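Local coordinates for putative metal-dependent isothiocyanate hydrolase SaxA (PDB 6BRM), which probably hydrolyses isothiocyanates at a centre of two zinc ions, within a fold of the metallo-beta-lactamase superfamily, at residues Ser220-Ile225 with Leu230-Leu235; Glu30-Phe35 with Thr68-Trp73; Thr158-Gly163 with Lys169-Ser174. All coordinates share one frame; numbering follows the deposited sequence.

Contact 1: Ser220-Ile225 with Leu230-Leu235. With ZN (zinc ion), chain M.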
loop_
_atom_site.group_PDB
_atom_site.type_symbol
_atom_site.label_atom_id
_atom_site.label_comp_id
_atom_site.label_asym_id
_atom_site.label_seq_id
_atom_site.Cartn_x
_atom_site.Cartn_y
_atom_site.Cartn_z
ATOM N N SER B 220 4.623 -20.390 6.940
ATOM C CA SER B 220 6.026 -20.153 7.289
ATOM C C SER B 220 6.122 -19.039 8.332
ATOM O O SER B 220 5.108 -18.450 8.702
ATOM C CB SER B 220 6.827 -19.784 6.032
ATOM O OG SER B 220 8.205 -19.573 6.314
ATOM N N HIS B 221 7.340 -18.773 8.805
ATOM C CA HIS B 221 7.615 -17.709 9.783
ATOM C C HIS B 221 6.954 -17.993 11.148
ATOM O O HIS B 221 6.375 -17.091 11.757
ATOM C CB HIS B 221 7.187 -16.338 9.209
ATOM C CG HIS B 221 7.856 -15.155 9.848
ATOM N ND1 HIS B 221 7.819 -14.914 11.203
ATOM C CD2 HIS B 221 8.539 -14.119 9.303
ATOM C CE1 HIS B 221 8.477 -13.798 11.468
ATOM N NE2 HIS B 221 8.916 -13.289 10.330
ATOM N N MET B 222 7.051 -19.237 11.629
ATOM C CA MET B 222 6.531 -19.598 12.965
ATOM C C MET B 222 7.317 -20.716 13.667
ATOM O O MET B 222 7.971 -21.528 13.014
ATOM C CB MET B 222 5.041 -19.951 12.888
ATOM C CG MET B 222 4.674 -21.044 11.902
ATOM S SD MET B 222 2.883 -21.196 11.707
ATOM C CE MET B 222 2.819 -22.323 10.321
ATOM N N GLU B 223 7.235 -20.730 15.003
ATOM C CA GLU B 223 7.974 -21.667 15.880
ATOM C C GLU B 223 9.492 -21.550 15.713
ATOM O O GLU B 223 10.194 -22.544 15.493
ATOM C CB GLU B 223 7.510 -23.114 15.673
ATOM C CG GLU B 223 6.017 -23.317 15.870
ATOM C CD GLU B 223 5.621 -24.781 15.881
ATOM O OE1 GLU B 223 6.270 -25.596 15.194
ATOM O OE2 GLU B 223 4.644 -25.119 16.574
ATOM N N SER B 224 9.976 -20.314 15.819
ATOM C CA SER B 224 11.388 -19.980 15.583
ATOM C C SER B 224 11.860 -18.811 16.444
ATOM O O SER B 224 12.963 -18.860 16.990
ATOM C CB SER B 224 11.618 -19.646 14.114
ATOM O OG SER B 224 11.160 -20.686 13.271
ATOM N N ILE B 225 11.056 -17.750 16.520
ATOM C CA ILE B 225 11.243 -16.692 17.517
ATOM C C ILE B 225 10.003 -16.643 18.412
ATOM O O ILE B 225 8.880 -16.808 17.929
ATOM C CB ILE B 225 11.568 -15.316 16.874
ATOM C CG1 ILE B 225 10.361 -14.716 16.138
ATOM C CG2 ILE B 225 12.759 -15.448 15.927
ATOM C CD1 ILE B 225 10.675 -13.440 15.383
ATOM N N LEU B 230 1.573 -17.909 16.888
ATOM C CA LEU B 230 0.798 -18.951 16.199
ATOM C C LEU B 230 1.595 -20.259 16.201
ATOM O O LEU B 230 2.788 -20.258 15.899
ATOM C CB LEU B 230 0.479 -18.519 14.760
ATOM C CG LEU B 230 -0.866 -18.930 14.148
ATOM C CD1 LEU B 230 -0.925 -18.500 12.688
ATOM C CD2 LEU B 230 -1.123 -20.422 14.267
ATOM N N THR B 231 0.930 -21.362 16.540
ATOM C CA THR B 231 1.542 -22.692 16.586
ATOM C C THR B 231 1.128 -23.520 15.361
ATOM O O THR B 231 0.003 -23.394 14.881
ATOM C CB THR B 231 1.115 -23.434 17.876
ATOM O OG1 THR B 231 1.160 -22.529 18.987
ATOM C CG2 THR B 231 2.029 -24.618 18.177
ATOM N N ARG B 232 2.054 -24.346 14.862
ATOM C CA ARG B 232 1.780 -25.377 13.830
ATOM C C ARG B 232 0.445 -26.091 14.053
ATOM O O ARG B 232 -0.391 -26.162 13.147
ATOM C CB ARG B 232 2.900 -26.443 13.801
ATOM C CG ARG B 232 3.699 -26.561 12.504
ATOM C CD ARG B 232 4.633 -25.388 12.228
ATOM N NE ARG B 232 5.999 -25.825 11.895
ATOM C CZ ARG B 232 6.905 -25.119 11.210
ATOM N NH1 ARG B 232 8.109 -25.645 10.984
ATOM N NH2 ARG B 232 6.636 -23.902 10.734
ATOM N N ALA B 233 0.272 -26.613 15.267
ATOM C CA ALA B 233 -0.929 -27.355 15.664
ATOM C C ALA B 233 -2.214 -26.528 15.602
ATOM O O ALA B 233 -3.262 -27.054 15.230
ATOM C CB ALA B 233 -0.745 -27.932 17.064
ATOM N N GLU B 234 -2.132 -25.247 15.966
ATOM C CA GLU B 234 -3.291 -24.349 15.924
ATOM C C GLU B 234 -3.756 -24.064 14.493
ATOM O O GLU B 234 -4.959 -24.038 14.234
ATOM C CB GLU B 234 -2.995 -23.023 16.640
ATOM C CG GLU B 234 -4.254 -22.239 17.007
ATOM C CD GLU B 234 -4.010 -20.770 17.329
ATOM O OE1 GLU B 234 -2.849 -20.372 17.570
ATOM O OE2 GLU B 234 -5.001 -20.007 17.346
ATOM N N LEU B 235 -2.809 -23.834 13.580
ATOM C CA LEU B 235 -3.130 -23.534 12.177
ATOM C C LEU B 235 -3.725 -24.737 11.443
ATOM O O LEU B 235 -4.622 -24.571 10.614
ATOM C CB LEU B 235 -1.891 -23.034 11.421
ATOM C CG LEU B 235 -2.109 -22.511 9.992
ATOM C CD1 LEU B 235 -2.936 -21.234 9.990
ATOM C CD2 LEU B 235 -0.777 -22.284 9.292
HETATM ZN ZN ZN M . 9.833 -11.278 10.502
HETATM O O HOH W 1 10.850 -9.494 11.309
HETATM O O HOH W 2 8.380 -10.797 12.083
#
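Met222 reaches from the loop after strand 216-220 over the first turn of helix 232-241, crossing the side chain of Leu235 at about a right angle. Met222 CB lies 3.8 Å from the carbonyl O of Leu230. Met222 CG, set between the backbone N and the carbonyl carbon (chi1 55°), comes 3.7 Å from Arg232 NH2. From there the chain runs extended past SD, which carries the methyl CE to within 3.7 Å of Leu235 CD2 and near Arg232 CD. Glu223 supplies the polar half of the contact. Its OE2 accepts a hydrogen bond from the backbone N of Arg232 at 3.2 Å, the donor standing well above the carboxylate plane. The other oxygen, OE1, forms a salt bridge to Arg232 NE (3.3 Å); it stands well out of the guanidinium plane, so the attraction is electrostatic. Beyond this, the guanidinium pairs through NH1 with Asp253. His221, just before Met222, binds one zinc ion through NE2, with Asp71, His72 and Asp164 among the other ligands. Taking an amide N-H of the first helical turn, Glu223 is probably stabilised by the positive end of the helix dipole and ties the zinc-ligand loop to the following helix.

Contact 2: Glu30-Phe35 with Thr68-Trp73. With ZN (zinc ion), chain L; ZN (zinc ion), chain M.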
loop_
_atom_site.group_PDB
_atom_site.type_symbol
_atom_site.label_atom_id
_atom_site.label_comp_id
_atom_site.label_asym_id
_atom_site.label_seq_id
_atom_site.Cartn_x
_atom_site.Cartn_y
_atom_site.Cartn_z
ATOM N N GLU B 30 19.106 -20.747 20.313
ATOM C CA GLU B 30 19.156 -19.817 21.452
ATOM C C GLU B 30 20.447 -18.973 21.516
ATOM O O GLU B 30 20.824 -18.498 22.588
ATOM C CB GLU B 30 18.925 -20.577 22.771
ATOM C CG GLU B 30 17.711 -21.505 22.746
ATOM C CD GLU B 30 17.368 -22.099 24.103
ATOM O OE1 GLU B 30 16.163 -22.215 24.412
ATOM O OE2 GLU B 30 18.296 -22.457 24.859
ATOM N N ALA B 31 21.086 -18.755 20.363
ATOM C CA ALA B 31 22.449 -18.191 20.301
ATOM C C ALA B 31 22.570 -16.674 20.079
ATOM O O ALA B 31 23.689 -16.161 20.078
ATOM C CB ALA B 31 23.258 -18.926 19.239
ATOM N N TRP B 32 21.458 -15.958 19.879
ATOM C CA TRP B 32 21.509 -14.491 19.722
ATOM C C TRP B 32 21.992 -13.840 21.021
ATOM O O TRP B 32 21.241 -13.755 22.000
ATOM C CB TRP B 32 20.146 -13.895 19.314
ATOM C CG TRP B 32 19.734 -14.111 17.865
ATOM C CD1 TRP B 32 20.504 -14.605 16.844
ATOM C CD2 TRP B 32 18.463 -13.792 17.283
ATOM N NE1 TRP B 32 19.782 -14.638 15.675
ATOM C CE2 TRP B 32 18.528 -14.143 15.913
ATOM C CE3 TRP B 32 17.270 -13.255 17.789
ATOM C CZ2 TRP B 32 17.443 -13.970 15.038
ATOM C CZ3 TRP B 32 16.188 -13.084 16.917
ATOM C CH2 TRP B 32 16.287 -13.441 15.556
ATOM N N ASP B 33 23.247 -13.388 21.007
ATOM C CA ASP B 33 23.927 -12.853 22.193
ATOM C C ASP B 33 24.145 -11.329 22.123
ATOM O O ASP B 33 25.154 -10.813 22.619
ATOM C CB ASP B 33 25.254 -13.609 22.438
ATOM C CG ASP B 33 26.261 -13.445 21.300
ATOM O OD1 ASP B 33 25.839 -13.267 20.141
ATOM O OD2 ASP B 33 27.479 -13.510 21.566
ATOM N N GLY B 34 23.189 -10.614 21.524
ATOM C CA GLY B 34 23.203 -9.150 21.512
ATOM C C GLY B 34 22.787 -8.643 22.878
ATOM O O GLY B 34 21.710 -8.993 23.362
ATOM N N PHE B 35 23.635 -7.825 23.499
ATOM C CA PHE B 35 23.456 -7.425 24.899
ATOM C C PHE B 35 23.987 -6.018 25.171
ATOM O O PHE B 35 25.076 -5.661 24.712
ATOM C CB PHE B 35 24.170 -8.432 25.812
ATOM C CG PHE B 35 24.009 -8.150 27.283
ATOM C CD1 PHE B 35 22.864 -8.561 27.962
ATOM C CD2 PHE B 35 25.007 -7.484 27.995
ATOM C CE1 PHE B 35 22.713 -8.307 29.319
ATOM C CE2 PHE B 35 24.861 -7.227 29.349
ATOM C CZ PHE B 35 23.714 -7.642 30.013
ATOM N N THR B 68 15.866 -6.107 6.482
ATOM C CA THR B 68 16.986 -6.350 7.401
ATOM C C THR B 68 16.588 -6.577 8.875
ATOM O O THR B 68 17.427 -6.430 9.764
ATOM C CB THR B 68 17.999 -5.191 7.314
ATOM O OG1 THR B 68 17.350 -3.963 7.669
ATOM C CG2 THR B 68 18.557 -5.079 5.903
ATOM N N HIS B 69 15.331 -6.946 9.137
ATOM C CA HIS B 69 14.924 -7.369 10.486
ATOM C C HIS B 69 15.709 -8.620 10.881
ATOM O O HIS B 69 15.920 -9.507 10.051
ATOM C CB HIS B 69 13.414 -7.631 10.576
ATOM C CG HIS B 69 12.583 -6.384 10.657
ATOM N ND1 HIS B 69 11.207 -6.398 10.550
ATOM C CD2 HIS B 69 12.935 -5.085 10.825
ATOM C CE1 HIS B 69 10.750 -5.162 10.659
ATOM N NE2 HIS B 69 11.778 -4.349 10.828
ATOM N N THR B 70 16.135 -8.677 12.143
ATOM C CA THR B 70 17.123 -9.668 12.607
ATOM C C THR B 70 16.704 -11.125 12.380
ATOM O O THR B 70 17.550 -11.970 12.078
ATOM C CB THR B 70 17.471 -9.456 14.097
ATOM O OG1 THR B 70 17.693 -8.060 14.344
ATOM C CG2 THR B 70 18.723 -10.241 14.486
ATOM N N ASP B 71 15.402 -11.401 12.485
ATOM C CA ASP B 71 14.844 -12.733 12.167
ATOM C C ASP B 71 14.809 -13.086 10.660
ATOM O O ASP B 71 14.275 -14.135 10.286
ATOM C CB ASP B 71 13.436 -12.899 12.780
ATOM C CG ASP B 71 12.436 -11.889 12.242
ATOM O OD1 ASP B 71 12.750 -10.683 12.308
ATOM O OD2 ASP B 71 11.347 -12.281 11.762
ATOM N N HIS B 72 15.332 -12.202 9.806
ATOM C CA HIS B 72 15.539 -12.474 8.376
ATOM C C HIS B 72 16.990 -12.296 7.894
ATOM O O HIS B 72 17.292 -12.606 6.746
ATOM C CB HIS B 72 14.634 -11.548 7.558
ATOM C CG HIS B 72 13.188 -11.659 7.909
ATOM N ND1 HIS B 72 12.295 -12.388 7.157
ATOM C CD2 HIS B 72 12.480 -11.147 8.945
ATOM C CE1 HIS B 72 11.097 -12.318 7.709
ATOM N NE2 HIS B 72 11.182 -11.570 8.796
ATOM N N TRP B 73 17.875 -11.813 8.768
ATOM C CA TRP B 73 19.240 -11.427 8.407
ATOM C C TRP B 73 19.981 -11.071 9.702
ATOM O O TRP B 73 20.089 -9.892 10.069
ATOM C CB TRP B 73 19.222 -10.240 7.430
ATOM C CG TRP B 73 20.568 -9.757 6.963
ATOM C CD1 TRP B 73 21.104 -8.517 7.159
ATOM C CD2 TRP B 73 21.536 -10.498 6.210
ATOM N NE1 TRP B 73 22.346 -8.441 6.580
ATOM C CE2 TRP B 73 22.636 -9.641 5.989
ATOM C CE3 TRP B 73 21.582 -11.804 5.703
ATOM C CZ2 TRP B 73 23.773 -10.047 5.279
ATOM C CZ3 TRP B 73 22.715 -12.212 4.996
ATOM C CH2 TRP B 73 23.793 -11.333 4.791
HETATM ZN ZN ZN L . 10.095 -8.138 9.768
HETATM ZN ZN ZN M . 9.833 -11.278 10.502
HETATM O O HOH W 1 10.850 -9.494 11.309
HETATM O O HOH W 2 8.380 -10.797 12.083
#
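Trp32 and Thr70 are the nearest residues of two irregular segments, with CA atoms 9.6 Å apart, so the backbones never pair and one indole bridges the gap. Segment 68-73 is a tight turn, in which His72 N donates to His69 O at 2.8 Å. With CG beside its own backbone N (chi1 -75°), Trp32 points its six-membered ring at this turn. Thr70 CG2 sits over one face of that ring in a CH-pi contact, 4.1 Å from the centroid, while Asp71 CA approaches Trp32 CH2 at the ring edge (3.8 Å). Closer still, Trp32 CZ2 lies 3.6 Å from Thr70 O. The indole NE1 donates to Asp74 just beyond the turn. His69 ND1 binds one zinc ion, whose protein ligands His67, His128 and Asp164 complete; Asp71 OD2 and His72 NE2 bind the other, together with His221 and the bridging Asp164. Water 1 also bridges the metals and donates to Asp71 OD1, and Asp23 is hydrogen-bonded to His72 ND1 in the second shell. The turn carries most of the His-x-His-x-Asp-His signature of metallo-beta-lactamases, with His67 just before it. No hydrogen bond crosses: CH-pi and van der Waals contacts pack the indole on backbone at the zinc ligand Asp71.

Contact 3: Thr158-Gly163 with Lys169-Ser174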
loop_
_atom_site.group_PDB
_atom_site.type_symbol
_atom_site.label_atom_id
_atom_site.label_comp_id
_atom_site.label_asym_id
_atom_site.label_seq_id
_atom_site.Cartn_x
_atom_site.Cartn_y
_atom_site.Cartn_z
ATOM N N THR B 158 3.896 -20.348 -10.971
ATOM C CA THR B 158 4.149 -19.029 -10.400
ATOM C C THR B 158 4.069 -19.113 -8.878
ATOM O O THR B 158 3.081 -19.619 -8.341
ATOM C CB THR B 158 3.117 -18.001 -10.914
ATOM O OG1 THR B 158 3.089 -18.026 -12.349
ATOM C CG2 THR B 158 3.462 -16.591 -10.443
ATOM N N ILE B 159 5.095 -18.608 -8.191
ATOM C CA ILE B 159 5.138 -18.618 -6.714
ATOM C C ILE B 159 5.247 -17.188 -6.188
ATOM O O ILE B 159 5.982 -16.376 -6.745
ATOM C CB ILE B 159 6.271 -19.513 -6.128
ATOM C CG1 ILE B 159 6.303 -19.399 -4.593
ATOM C CG2 ILE B 159 7.633 -19.145 -6.691
ATOM C CD1 ILE B 159 7.072 -20.483 -3.866
ATOM N N TYR B 160 4.514 -16.909 -5.107
ATOM C CA TYR B 160 4.504 -15.601 -4.446
ATOM C C TYR B 160 4.896 -15.748 -2.976
ATOM O O TYR B 160 4.142 -16.314 -2.193
ATOM C CB TYR B 160 3.104 -14.975 -4.571
ATOM C CG TYR B 160 2.881 -13.637 -3.873
ATOM C CD1 TYR B 160 3.908 -12.701 -3.722
ATOM C CD2 TYR B 160 1.617 -13.293 -3.403
ATOM C CE1 TYR B 160 3.686 -11.477 -3.101
ATOM C CE2 TYR B 160 1.385 -12.071 -2.787
ATOM C CZ TYR B 160 2.421 -11.168 -2.638
ATOM O OH TYR B 160 2.194 -9.961 -2.021
ATOM N N ILE B 161 6.083 -15.259 -2.617
ATOM C CA ILE B 161 6.480 -15.122 -1.215
ATOM C C ILE B 161 6.022 -13.743 -0.742
ATOM O O ILE B 161 6.630 -12.734 -1.102
ATOM C CB ILE B 161 8.006 -15.294 -1.018
ATOM C CG1 ILE B 161 8.428 -16.742 -1.343
ATOM C CG2 ILE B 161 8.425 -14.920 0.406
ATOM C CD1 ILE B 161 9.118 -16.911 -2.677
ATOM N N ALA B 162 4.959 -13.713 0.062
ATOM C CA ALA B 162 4.340 -12.462 0.509
ATOM C C ALA B 162 5.211 -11.676 1.491
ATOM O O ALA B 162 5.230 -10.438 1.452
ATOM C CB ALA B 162 2.979 -12.737 1.123
ATOM N N GLY B 163 5.917 -12.393 2.369
ATOM C CA GLY B 163 6.844 -11.777 3.316
ATOM C C GLY B 163 6.143 -11.144 4.500
ATOM O O GLY B 163 4.977 -11.450 4.784
ATOM N N LYS B 169 -4.355 -3.811 0.702
ATOM C CA LYS B 169 -4.825 -4.025 -0.687
ATOM C C LYS B 169 -3.697 -4.258 -1.712
ATOM O O LYS B 169 -3.932 -4.938 -2.712
ATOM C CB LYS B 169 -5.813 -2.928 -1.150
ATOM C CG LYS B 169 -5.342 -1.968 -2.242
ATOM C CD LYS B 169 -6.437 -0.966 -2.565
ATOM C CE LYS B 169 -6.062 -0.079 -3.737
ATOM N NZ LYS B 169 -4.830 0.716 -3.502
ATOM N N PRO B 170 -2.483 -3.710 -1.481
ATOM C CA PRO B 170 -1.355 -4.111 -2.339
ATOM C C PRO B 170 -1.060 -5.618 -2.346
ATOM O O PRO B 170 -0.526 -6.138 -3.335
ATOM C CB PRO B 170 -0.180 -3.332 -1.746
ATOM C CG PRO B 170 -0.810 -2.097 -1.218
ATOM C CD PRO B 170 -2.107 -2.573 -0.621
ATOM N N TYR B 171 -1.394 -6.301 -1.250
ATOM C CA TYR B 171 -1.336 -7.756 -1.205
ATOM C C TYR B 171 -2.457 -8.387 -2.044
ATOM O O TYR B 171 -2.217 -9.341 -2.776
ATOM C CB TYR B 171 -1.389 -8.258 0.246
ATOM C CG TYR B 171 -1.499 -9.753 0.338
ATOM C CD1 TYR B 171 -0.385 -10.557 0.124
ATOM C CD2 TYR B 171 -2.720 -10.367 0.594
ATOM C CE1 TYR B 171 -0.477 -11.936 0.184
ATOM C CE2 TYR B 171 -2.826 -11.746 0.654
ATOM C CZ TYR B 171 -1.699 -12.524 0.449
ATOM O OH TYR B 171 -1.764 -13.886 0.498
ATOM N N VAL B 172 -3.673 -7.857 -1.928
ATOM C CA VAL B 172 -4.831 -8.359 -2.688
ATOM C C VAL B 172 -4.645 -8.164 -4.193
ATOM O O VAL B 172 -4.901 -9.085 -4.970
ATOM C CB VAL B 172 -6.159 -7.696 -2.234
ATOM C CG1 VAL B 172 -7.338 -8.168 -3.089
ATOM C CG2 VAL B 172 -6.419 -7.994 -0.764
ATOM N N LYS B 173 -4.206 -6.972 -4.596
ATOM C CA LYS B 173 -3.921 -6.681 -6.012
ATOM C C LYS B 173 -2.819 -7.555 -6.620
ATOM O O LYS B 173 -2.831 -7.812 -7.825
ATOM C CB LYS B 173 -3.558 -5.203 -6.205
ATOM C CG LYS B 173 -4.738 -4.257 -6.044
ATOM C CD LYS B 173 -4.309 -2.800 -6.111
ATOM C CE LYS B 173 -3.913 -2.368 -7.516
ATOM N NZ LYS B 173 -3.511 -0.933 -7.557
ATOM N N SER B 174 -1.867 -7.994 -5.794
ATOM C CA SER B 174 -0.813 -8.914 -6.238
ATOM C C SER B 174 -1.351 -10.317 -6.520
ATOM O O SER B 174 -0.919 -10.960 -7.472
ATOM C CB SER B 174 0.310 -8.978 -5.207
ATOM O OG SER B 174 0.870 -7.693 -5.019
#
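This is buried strand-to-helix packing within a beta-alpha-beta unit, where helix 169-178 crosses over one face of the sheet holding strands 159-163, 182-186 and 216-220, between the parallel neighbours 159-163 and 182-186. The axes of strand 159-163 and helix 169-174 run almost exactly antiparallel (175°) and come within 10.9 Å of each other, the usual spacing for a helix lying on a sheet. The CB bonds of Tyr160 and Ala162 both turn toward the helix. With CG anti to the backbone N (chi1 177°), the Tyr160 ring projects from the strand toward the helix, and Tyr160 OH lies 3.4 Å from Tyr171 CD1 and close to Ser174 CB. The two tyrosine rings are near parallel, with planes 25° apart, but slid aside so far that they barely overlap (centroids 5.7 Å apart). They meet mainly through Tyr160 CE2 and Tyr171 CE1. Ala162 CB touches that same Tyr171 CE1 at 3.7 Å, while Ala162 CA lies over one face of the Tyr160 ring, toward its rim. Ser174 turns its OG back to Pro170 O, a 2.7 Å hydrogen bond inside the helix. Tyr171 also packs on Val183 and Leu185 of the next strand, and Trp167 meets its ring edge-to-face. Lys169 forms a salt bridge to Asp125 of the second subunit. No hydrogen bond joins the two segments; van der Waals packing holds them, with Tyr160 OH set against carbon atoms of Tyr171 and Ser174.

Contact 3 is the fully buried one, whereas contacts 1 and 2 are partly buried and mix core with surface residues. Contacts 1 and 2 meet at the metal centre: His221 joins Asp71 and His72 on one zinc ion, both waters are common to them, and Ile225 packs against Trp32 and Asp71. Contact 3 touches neither, although its strand 159-163 leads directly into the zinc ligand Asp164. Contacts 1 and 3 each join a strand, or the loop leaving it (159-163 in contact 3, the loop after 216-220 in contact 1), to the helix that comes next in sequence. Their chemistry differs with place: charge and a helix-end amide in contact 1, a CH-pi contact in contact 2, packing without a hydrogen bond across the segments in contact 3.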